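Local coordinates for protein 2,3-bisphosphoglycerate-independent phosphoglycerate mutase (Pyrococcus horikoshii, PDB 2ZKT) that probably interconverts 2-phosphoglycerate and 3-phosphoglycerate in glycolysis, as a metal-dependent mutase that needs no bisphosphoglycerate cofactor, at residues V2-I10 against I396-R406; F195-E204 against I219-G227. One frame throughout, in Å; residues are numbered along the deposited sequence.

How the contacts relate
The chain starts with segment 2-10, which leads into strand 6-12 inside the eight-stranded mixed sheet, and that segment is met almost 400 residues later by helix 396-403 and the turn after it. Contact 1 therefore closes a loop around nearly the whole chain and ties its two ends together. Contact 2 is nested within that loop and closes a short one: helix 186-203 runs through helix 207-214 into strand 222-229, an outer strand of a separate four-stranded antiparallel sheet. The chain then rejoins the mixed sheet at strand 246-249. The two contacts lie on opposite sides of the chain's centre, their centres about 47 Å apart, and do not touch.

Contact 1: V2-I10 against I396-R406; sequences VLKRKGLLI and IVPIMMDLMNR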
loop_
_atom_site.group_PDB
_atom_site.type_symbol
_atom_site.label_atom_id
_atom_site.label_comp_id
_atom_site.label_asym_id
_atom_site.label_seq_id
_atom_site.Cartn_x
_atom_site.Cartn_y
_atom_site.Cartn_z
ATOM N N VAL B 2 -10.805 35.274 16.992
ATOM C CA VAL B 2 -10.304 34.175 16.106
ATOM C C VAL B 2 -10.195 32.844 16.860
ATOM O O VAL B 2 -9.726 32.785 18.006
ATOM C CB VAL B 2 -8.932 34.524 15.504
ATOM C CG1 VAL B 2 -8.437 33.372 14.632
ATOM C CG2 VAL B 2 -9.046 35.811 14.690
ATOM N N LEU B 3 -10.625 31.779 16.185
ATOM C CA LEU B 3 -10.650 30.429 16.741
ATOM C C LEU B 3 -9.337 29.649 16.604
ATOM O O LEU B 3 -8.721 29.611 15.533
ATOM C CB LEU B 3 -11.786 29.649 16.063
ATOM C CG LEU B 3 -12.115 28.239 16.548
ATOM C CD1 LEU B 3 -12.601 28.283 18.001
ATOM C CD2 LEU B 3 -13.189 27.655 15.642
ATOM N N LYS B 4 -8.922 29.018 17.704
ATOM C CA LYS B 4 -7.703 28.212 17.718
ATOM C C LYS B 4 -8.076 26.756 17.399
ATOM O O LYS B 4 -9.228 26.354 17.566
ATOM C CB LYS B 4 -7.037 28.292 19.095
ATOM C CG LYS B 4 -6.578 29.692 19.485
ATOM C CD LYS B 4 -6.000 29.696 20.896
ATOM C CE LYS B 4 -5.459 31.065 21.282
ATOM N NZ LYS B 4 -4.827 31.015 22.647
ATOM N N ARG B 5 -7.102 25.966 16.946
ATOM C CA ARG B 5 -7.369 24.566 16.609
ATOM C C ARG B 5 -6.508 23.619 17.433
ATOM O O ARG B 5 -5.558 24.048 18.090
ATOM C CB ARG B 5 -7.120 24.335 15.107
ATOM C CG ARG B 5 -8.151 25.010 14.217
ATOM C CD ARG B 5 -7.880 24.818 12.721
ATOM N NE ARG B 5 -7.015 25.871 12.200
ATOM C CZ ARG B 5 -7.361 26.719 11.234
ATOM N NH1 ARG B 5 -8.563 26.637 10.664
ATOM N NH2 ARG B 5 -6.502 27.659 10.847
ATOM N N LYS B 6 -6.862 22.332 17.410
ATOM C CA LYS B 6 -6.096 21.316 18.135
ATOM C C LYS B 6 -4.992 20.772 17.223
ATOM O O LYS B 6 -4.958 21.068 16.022
ATOM C CB LYS B 6 -6.999 20.152 18.569
ATOM C CG LYS B 6 -7.951 20.471 19.708
ATOM C CD LYS B 6 -8.888 19.296 19.997
ATOM C CE LYS B 6 -9.933 19.665 21.050
ATOM N NZ LYS B 6 -9.301 19.930 22.378
ATOM N N GLY B 7 -4.094 19.968 17.790
ATOM C CA GLY B 7 -3.031 19.406 16.980
ATOM C C GLY B 7 -2.924 17.898 17.111
ATOM O O GLY B 7 -3.182 17.337 18.178
ATOM N N LEU B 8 -2.549 17.235 16.017
ATOM C CA LEU B 8 -2.370 15.788 16.029
ATOM C C LEU B 8 -1.105 15.422 15.240
ATOM O O LEU B 8 -1.098 15.402 14.004
ATOM C CB LEU B 8 -3.603 15.079 15.440
ATOM C CG LEU B 8 -3.559 13.545 15.398
ATOM C CD1 LEU B 8 -3.110 12.962 16.736
ATOM C CD2 LEU B 8 -4.934 13.051 15.030
ATOM N N LEU B 9 -0.033 15.145 15.974
ATOM C CA LEU B 9 1.229 14.797 15.364
ATOM C C LEU B 9 1.434 13.282 15.427
ATOM O O LEU B 9 1.549 12.692 16.515
ATOM C CB LEU B 9 2.373 15.527 16.080
ATOM C CG LEU B 9 3.792 15.190 15.596
ATOM C CD1 LEU B 9 3.864 15.348 14.085
ATOM C CD2 LEU B 9 4.808 16.092 16.295
ATOM N N ILE B 10 1.495 12.662 14.248
ATOM C CA ILE B 10 1.661 11.217 14.139
ATOM C C ILE B 10 3.046 10.808 13.628
ATOM O O ILE B 10 3.479 11.228 12.546
ATOM C CB ILE B 10 0.545 10.654 13.227
ATOM C CG1 ILE B 10 -0.817 10.933 13.892
ATOM C CG2 ILE B 10 0.741 9.158 12.969
ATOM C CD1 ILE B 10 -1.994 10.421 13.105
ATOM N N ILE B 396 8.628 21.588 12.654
ATOM C CA ILE B 396 7.293 21.003 12.480
ATOM C C ILE B 396 6.277 21.513 13.514
ATOM O O ILE B 396 5.152 21.889 13.197
ATOM C CB ILE B 396 7.430 19.478 12.598
ATOM C CG1 ILE B 396 8.238 18.920 11.425
ATOM C CG2 ILE B 396 6.032 18.817 12.552
ATOM C CD1 ILE B 396 8.398 17.397 11.509
ATOM N N VAL B 397 6.632 21.534 14.799
ATOM C CA VAL B 397 5.699 21.993 15.815
ATOM C C VAL B 397 5.350 23.474 15.611
ATOM O O VAL B 397 4.169 23.848 15.637
ATOM C CB VAL B 397 6.268 21.733 17.244
ATOM C CG1 VAL B 397 5.458 22.501 18.299
ATOM C CG2 VAL B 397 6.222 20.218 17.538
ATOM N N PRO B 398 6.366 24.334 15.390
ATOM C CA PRO B 398 6.071 25.763 15.182
ATOM C C PRO B 398 5.088 25.974 14.029
ATOM O O PRO B 398 4.155 26.783 14.125
ATOM C CB PRO B 398 7.445 26.363 14.886
ATOM C CG PRO B 398 8.356 25.533 15.754
ATOM C CD PRO B 398 7.830 24.113 15.503
ATOM N N ILE B 399 5.302 25.250 12.925
ATOM C CA ILE B 399 4.399 25.385 11.782
ATOM C C ILE B 399 2.999 24.852 12.154
ATOM O O ILE B 399 1.980 25.393 11.710
ATOM C CB ILE B 399 4.961 24.626 10.543
ATOM C CG1 ILE B 399 6.157 25.399 9.973
ATOM C CG2 ILE B 399 3.881 24.437 9.483
ATOM C CD1 ILE B 399 6.914 24.625 8.885
ATOM N N MET B 400 2.951 23.788 12.962
ATOM C CA MET B 400 1.656 23.238 13.373
ATOM C C MET B 400 0.980 24.235 14.292
ATOM O O MET B 400 -0.212 24.511 14.150
ATOM C CB MET B 400 1.813 21.918 14.133
ATOM C CG MET B 400 2.036 20.724 13.266
ATOM S SD MET B 400 2.269 19.252 14.253
ATOM C CE MET B 400 0.560 18.709 14.465
ATOM N N MET B 401 1.752 24.775 15.236
ATOM C CA MET B 401 1.216 25.736 16.194
ATOM C C MET B 401 0.693 26.978 15.493
ATOM O O MET B 401 -0.314 27.552 15.912
ATOM C CB MET B 401 2.281 26.108 17.240
ATOM C CG MET B 401 2.535 25.009 18.288
ATOM S SD MET B 401 1.086 24.675 19.338
ATOM C CE MET B 401 1.497 23.054 20.038
ATOM N N ASP B 402 1.359 27.376 14.408
ATOM C CA ASP B 402 0.922 28.555 13.662
ATOM C C ASP B 402 -0.391 28.268 12.921
ATOM O O ASP B 402 -1.295 29.097 12.865
ATOM C CB ASP B 402 2.028 28.977 12.678
ATOM C CG ASP B 402 1.658 30.294 11.983
ATOM O OD1 ASP B 402 1.406 31.275 12.687
ATOM O OD2 ASP B 402 1.659 30.342 10.756
ATOM N N LEU B 403 -0.475 27.055 12.318
ATOM C CA LEU B 403 -1.718 26.687 11.645
ATOM C C LEU B 403 -2.869 26.570 12.656
ATOM O O LEU B 403 -4.044 26.734 12.341
ATOM C CB LEU B 403 -1.531 25.332 10.959
ATOM C CG LEU B 403 -0.661 25.402 9.690
ATOM C CD1 LEU B 403 -0.140 24.023 9.284
ATOM C CD2 LEU B 403 -1.416 25.944 8.468
ATOM N N MET B 404 -2.476 26.223 13.910
ATOM C CA MET B 404 -3.453 26.103 15.000
ATOM C C MET B 404 -3.772 27.474 15.625
ATOM O O MET B 404 -4.541 27.582 16.570
ATOM C CB MET B 404 -2.855 25.193 16.089
ATOM C CG MET B 404 -2.851 23.692 15.746
ATOM S SD MET B 404 -1.543 22.779 16.603
ATOM C CE MET B 404 -2.277 22.670 18.247
ATOM N N ASN B 405 -3.164 28.530 15.080
ATOM C CA ASN B 405 -3.364 29.898 15.570
ATOM C C ASN B 405 -2.943 30.049 17.033
ATOM O O ASN B 405 -3.549 30.808 17.791
ATOM C CB ASN B 405 -4.835 30.322 15.403
ATOM C CG ASN B 405 -5.243 30.434 13.941
ATOM O OD1 ASN B 405 -4.471 30.920 13.104
ATOM N ND2 ASN B 405 -6.460 29.995 13.623
ATOM N N ARG B 406 -1.899 29.321 17.421
ATOM C CA ARG B 406 -1.395 29.369 18.785
ATOM C C ARG B 406 0.006 29.968 18.831
ATOM O O ARG B 406 0.706 29.857 19.839
ATOM C CB ARG B 406 -1.387 27.957 19.392
ATOM C CG ARG B 406 -2.793 27.390 19.622
ATOM C CD ARG B 406 -2.753 25.943 20.133
ATOM N NE ARG B 406 -4.102 25.377 20.198
ATOM C CZ ARG B 406 -4.978 25.624 21.172
ATOM N NH1 ARG B 406 -4.646 26.417 22.188
ATOM N NH2 ARG B 406 -6.204 25.109 21.102
#
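Met404 lies along the backbone of Arg5 to Gly7, where the last helix, 396-403, runs roughly antiparallel (149° between the axes) to strand 6-10 of the mixed sheet of this alkaline phosphatase-superfamily enzyme. Met404 CB rests against Arg5 O, and Met404 CG comes 3.4 Å from Lys6 O. Met404 SD passes 3.7 Å from Gly7 CA, and the bend at chi3 (77°) carries Met404 CE to within 3.3 Å of Gly7 N.

The helix stops in a Schellman motif, with Asn405 at positive phi, and this end of it is bonded to the incoming chain. Met404 O accepts from Arg5 N at 3.1 Å, while Asn405 ND2 reaches Leu3 O at 3.0 Å. Arg5 approaches Leu403 O side-on in its guanidinium plane, NH2 at 3.0 Å and NE also bonded; its NH1 goes to a salt bridge with Glu337. Arg406 repeats that grip on Arg5 O: NE bonds at 2.9 Å, whereas NH2 comes from well above the carbonyl plane (63° out of it). Lys4 CB lies over one face of the Arg406 guanidinium, toward its rim. A leucine in place of Arg406 would probably leave Arg5 O without these two donors and the Lys4 chain without the flat group it rests against. Farther along, Met400 CE sits 4.0 Å from Leu9 CB.

Contact 2: F195-E204 against I219-G227; sequences FVKKAQEVLE and IANYLLIRG
Leu203 and Leu223 both hold CG anti to the carbonyl carbon (chi1 -82° in each), one reaching from the helix toward the strand, the other from the strand toward the helix, and Leu203 CD1 meets Leu223 CG at 3.9 Å. Phe195 differs: with CG opposite the backbone N (chi1 -173°), its ring swings from the flank of the helix toward the strand. There Phe195 CE2 comes 3.6 Å from Leu223 CD1, and the neighbouring ring carbon CD2 of Phe195 touches Ile225 CD1 at 4.1 Å. Leu223 CD1 also meets Ala199 CB at 3.8 Å, so one leucine branch is held between two successive turns of the helix. Val196 CG2 adds to this apolar row by meeting Ile225 CD1.

Nearer the start of the strand, aliphatic carbons of the helix rest on backbone oxygens, and no hydrogen bond crosses. Gln200 sets its CG 3.2 Å from Asn221 O, and its OE1 lies obliquely against the Tyr222 ring, with CD1 the closest ring atom. Leu203 CD2 packs on Ala220 O at 3.5 Å. Glu204 lays its CG against Asn221 CB at 3.7 Å, but the Asn221 amide is engaged outside this pair, OD1 accepting from Leu105 N.

Leu223 also touches Val100 and Phe102, and Ile225 touches Phe98, of strand 96-103, while Phe195 carries the apolar layer on to strand 152-155. Ala220 centres an inverse gamma turn, and Asn221 with Tyr222 opposite Ala103 forms a classic beta bulge. The whole is a helix lying roughly antiparallel (143°) to the outer strand of the four-stranded antiparallel sheet, an alpha/beta layer in which the helix packs on one face of the sheet.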
loop_
_atom_site.group_PDB
_atom_site.type_symbol
_atom_site.label_atom_id
_atom_site.label_comp_id
_atom_site.label_asym_id
_atom_site.label_seq_id
_atom_site.Cartn_x
_atom_site.Cartn_y
_atom_site.Cartn_z
ATOM N N PHE B 195 30.232 -0.963 41.211
ATOM C CA PHE B 195 28.872 -1.469 41.030
ATOM C C PHE B 195 28.847 -2.737 40.167
ATOM O O PHE B 195 28.033 -3.636 40.346
ATOM C CB PHE B 195 28.085 -0.357 40.337
ATOM C CG PHE B 195 26.639 -0.736 40.261
ATOM C CD1 PHE B 195 25.820 -0.530 41.364
ATOM C CD2 PHE B 195 26.127 -1.282 39.091
ATOM C CE1 PHE B 195 24.476 -0.876 41.297
ATOM C CE2 PHE B 195 24.774 -1.625 39.032
ATOM C CZ PHE B 195 23.948 -1.428 40.135
ATOM N N VAL B 196 29.747 -2.772 39.165
ATOM C CA VAL B 196 29.843 -3.945 38.303
ATOM C C VAL B 196 30.463 -5.127 39.052
ATOM O O VAL B 196 30.039 -6.272 38.929
ATOM C CB VAL B 196 30.686 -3.581 37.077
ATOM C CG1 VAL B 196 30.920 -4.831 36.227
ATOM C CG2 VAL B 196 29.956 -2.546 36.244
ATOM N N LYS B 197 31.535 -4.822 39.808
ATOM C CA LYS B 197 32.128 -5.848 40.665
ATOM C C LYS B 197 31.113 -6.382 41.686
ATOM O O LYS B 197 30.925 -7.581 41.863
ATOM C CB LYS B 197 33.320 -5.223 41.401
ATOM C CG LYS B 197 34.546 -5.068 40.495
ATOM C CD LYS B 197 35.715 -4.389 41.215
ATOM C CE LYS B 197 36.995 -4.366 40.369
ATOM N NZ LYS B 197 38.078 -3.741 41.132
ATOM N N LYS B 198 30.476 -5.432 42.403
ATOM C CA LYS B 198 29.504 -5.828 43.419
ATOM C C LYS B 198 28.298 -6.546 42.799
ATOM O O LYS B 198 27.832 -7.573 43.276
ATOM C CB LYS B 198 29.042 -4.572 44.161
ATOM C CG LYS B 198 29.746 -4.406 45.514
ATOM C CD LYS B 198 29.356 -3.102 46.217
ATOM C CE LYS B 198 30.516 -2.506 47.026
ATOM N NZ LYS B 198 29.998 -1.895 48.253
ATOM N N ALA B 199 27.770 -5.943 41.714
ATOM C CA ALA B 199 26.634 -6.537 41.013
ATOM C C ALA B 199 26.919 -7.990 40.613
ATOM O O ALA B 199 26.087 -8.883 40.726
ATOM C CB ALA B 199 26.347 -5.696 39.764
ATOM N N GLN B 200 28.151 -8.197 40.094
ATOM C CA GLN B 200 28.536 -9.534 39.636
ATOM C C GLN B 200 28.351 -10.597 40.730
ATOM O O GLN B 200 27.924 -11.719 40.478
ATOM C CB GLN B 200 30.004 -9.484 39.201
ATOM C CG GLN B 200 30.404 -10.697 38.354
ATOM C CD GLN B 200 31.847 -10.554 37.921
ATOM O OE1 GLN B 200 32.180 -10.422 36.753
ATOM N NE2 GLN B 200 32.729 -10.595 38.944
ATOM N N GLU B 201 28.746 -10.233 41.968
ATOM C CA GLU B 201 28.614 -11.133 43.109
ATOM C C GLU B 201 27.154 -11.540 43.330
ATOM O O GLU B 201 26.825 -12.710 43.497
ATOM C CB GLU B 201 29.150 -10.414 44.352
ATOM C CG GLU B 201 30.672 -10.235 44.312
ATOM C CD GLU B 201 31.136 -9.600 45.606
ATOM O OE1 GLU B 201 30.425 -9.702 46.599
ATOM O OE2 GLU B 201 32.214 -9.002 45.611
ATOM N N VAL B 202 26.298 -10.500 43.377
ATOM C CA VAL B 202 24.861 -10.758 43.510
ATOM C C VAL B 202 24.335 -11.653 42.380
ATOM O O VAL B 202 23.621 -12.630 42.594
ATOM C CB VAL B 202 24.131 -9.413 43.494
ATOM C CG1 VAL B 202 22.646 -9.623 43.795
ATOM C CG2 VAL B 202 24.728 -8.493 44.547
ATOM N N LEU B 203 24.679 -11.268 41.129
ATOM C CA LEU B 203 24.347 -11.902 39.852
ATOM C C LEU B 203 24.830 -13.359 39.779
ATOM O O LEU B 203 24.076 -14.284 39.496
ATOM C CB LEU B 203 24.973 -11.072 38.726
ATOM C CG LEU B 203 24.107 -9.865 38.348
ATOM C CD1 LEU B 203 24.741 -9.015 37.243
ATOM C CD2 LEU B 203 22.718 -10.267 37.843
ATOM N N GLU B 204 26.146 -13.547 40.007
ATOM C CA GLU B 204 26.720 -14.886 39.869
ATOM C C GLU B 204 26.095 -15.894 40.844
ATOM O O GLU B 204 26.530 -17.034 40.960
ATOM C CB GLU B 204 28.220 -14.777 40.152
ATOM C CG GLU B 204 29.064 -14.722 38.876
ATOM C CD GLU B 204 30.510 -14.488 39.261
ATOM O OE1 GLU B 204 30.752 -14.004 40.360
ATOM O OE2 GLU B 204 31.389 -14.810 38.460
ATOM N N ILE B 219 25.221 -17.569 31.401
ATOM C CA ILE B 219 24.695 -16.831 32.549
ATOM C C ILE B 219 24.765 -15.303 32.468
ATOM O O ILE B 219 25.738 -14.731 31.959
ATOM C CB ILE B 219 25.408 -17.264 33.860
ATOM C CG1 ILE B 219 26.911 -16.964 33.767
ATOM C CG2 ILE B 219 25.147 -18.756 34.122
ATOM C CD1 ILE B 219 27.692 -17.292 35.041
ATOM N N ALA B 220 23.712 -14.654 32.977
ATOM C CA ALA B 220 23.637 -13.190 33.019
ATOM C C ALA B 220 24.377 -12.775 34.291
ATOM O O ALA B 220 23.747 -12.481 35.307
ATOM C CB ALA B 220 22.172 -12.735 33.091
ATOM N N ASN B 221 25.711 -12.766 34.240
ATOM C CA ASN B 221 26.502 -12.418 35.422
ATOM C C ASN B 221 27.253 -11.093 35.303
ATOM O O ASN B 221 27.945 -10.678 36.244
ATOM C CB ASN B 221 27.504 -13.545 35.742
ATOM C CG ASN B 221 28.665 -13.599 34.754
ATOM O OD1 ASN B 221 28.470 -13.498 33.533
ATOM N ND2 ASN B 221 29.883 -13.771 35.278
ATOM N N TYR B 222 27.134 -10.428 34.154
ATOM C CA TYR B 222 27.813 -9.151 33.998
ATOM C C TYR B 222 26.860 -8.035 33.580
ATOM O O TYR B 222 25.793 -8.278 32.999
ATOM C CB TYR B 222 28.967 -9.259 32.997
ATOM C CG TYR B 222 30.031 -8.209 33.254
ATOM C CD1 TYR B 222 30.717 -8.173 34.472
ATOM C CD2 TYR B 222 30.342 -7.245 32.292
ATOM C CE1 TYR B 222 31.686 -7.204 34.728
ATOM C CE2 TYR B 222 31.312 -6.269 32.538
ATOM C CZ TYR B 222 31.982 -6.252 33.756
ATOM O OH TYR B 222 32.949 -5.293 34.002
ATOM N N LEU B 223 27.261 -6.804 33.876
ATOM C CA LEU B 223 26.438 -5.640 33.572
ATOM C C LEU B 223 27.100 -4.675 32.579
ATOM O O LEU B 223 28.169 -4.132 32.868
ATOM C CB LEU B 223 26.130 -4.900 34.887
ATOM C CG LEU B 223 24.979 -5.424 35.756
ATOM C CD1 LEU B 223 24.493 -4.355 36.720
ATOM C CD2 LEU B 223 23.851 -5.909 34.846
ATOM N N LEU B 224 26.488 -4.487 31.404
ATOM C CA LEU B 224 27.034 -3.528 30.432
ATOM C C LEU B 224 26.221 -2.237 30.599
ATOM O O LEU B 224 25.023 -2.203 30.313
ATOM C CB LEU B 224 26.930 -4.054 28.992
ATOM C CG LEU B 224 27.864 -5.231 28.653
ATOM C CD1 LEU B 224 27.813 -5.496 27.146
ATOM C CD2 LEU B 224 29.298 -4.919 29.088
ATOM N N ILE B 225 26.894 -1.189 31.091
ATOM C CA ILE B 225 26.265 0.108 31.361
ATOM C C ILE B 225 26.707 1.177 30.370
ATOM O O ILE B 225 27.901 1.423 30.188
ATOM C CB ILE B 225 26.622 0.613 32.787
ATOM C CG1 ILE B 225 26.321 -0.477 33.827
ATOM C CG2 ILE B 225 25.821 1.867 33.111
ATOM C CD1 ILE B 225 26.784 -0.127 35.235
ATOM N N ARG B 226 25.732 1.836 29.749
ATOM C CA ARG B 226 26.037 2.870 28.772
ATOM C C ARG B 226 24.930 3.921 28.673
ATOM O O ARG B 226 23.969 3.911 29.452
ATOM C CB ARG B 226 26.270 2.204 27.410
ATOM C CG ARG B 226 25.134 1.287 26.965
ATOM C CD ARG B 226 25.607 0.333 25.869
ATOM N NE ARG B 226 26.481 1.010 24.905
ATOM C CZ ARG B 226 26.926 0.470 23.767
ATOM N NH1 ARG B 226 26.576 -0.773 23.430
ATOM N NH2 ARG B 226 27.727 1.173 22.965
ATOM N N GLY B 227 25.081 4.835 27.712
ATOM C CA GLY B 227 24.083 5.879 27.507
ATOM C C GLY B 227 23.812 6.757 28.720
ATOM O O GLY B 227 22.649 7.006 29.060
#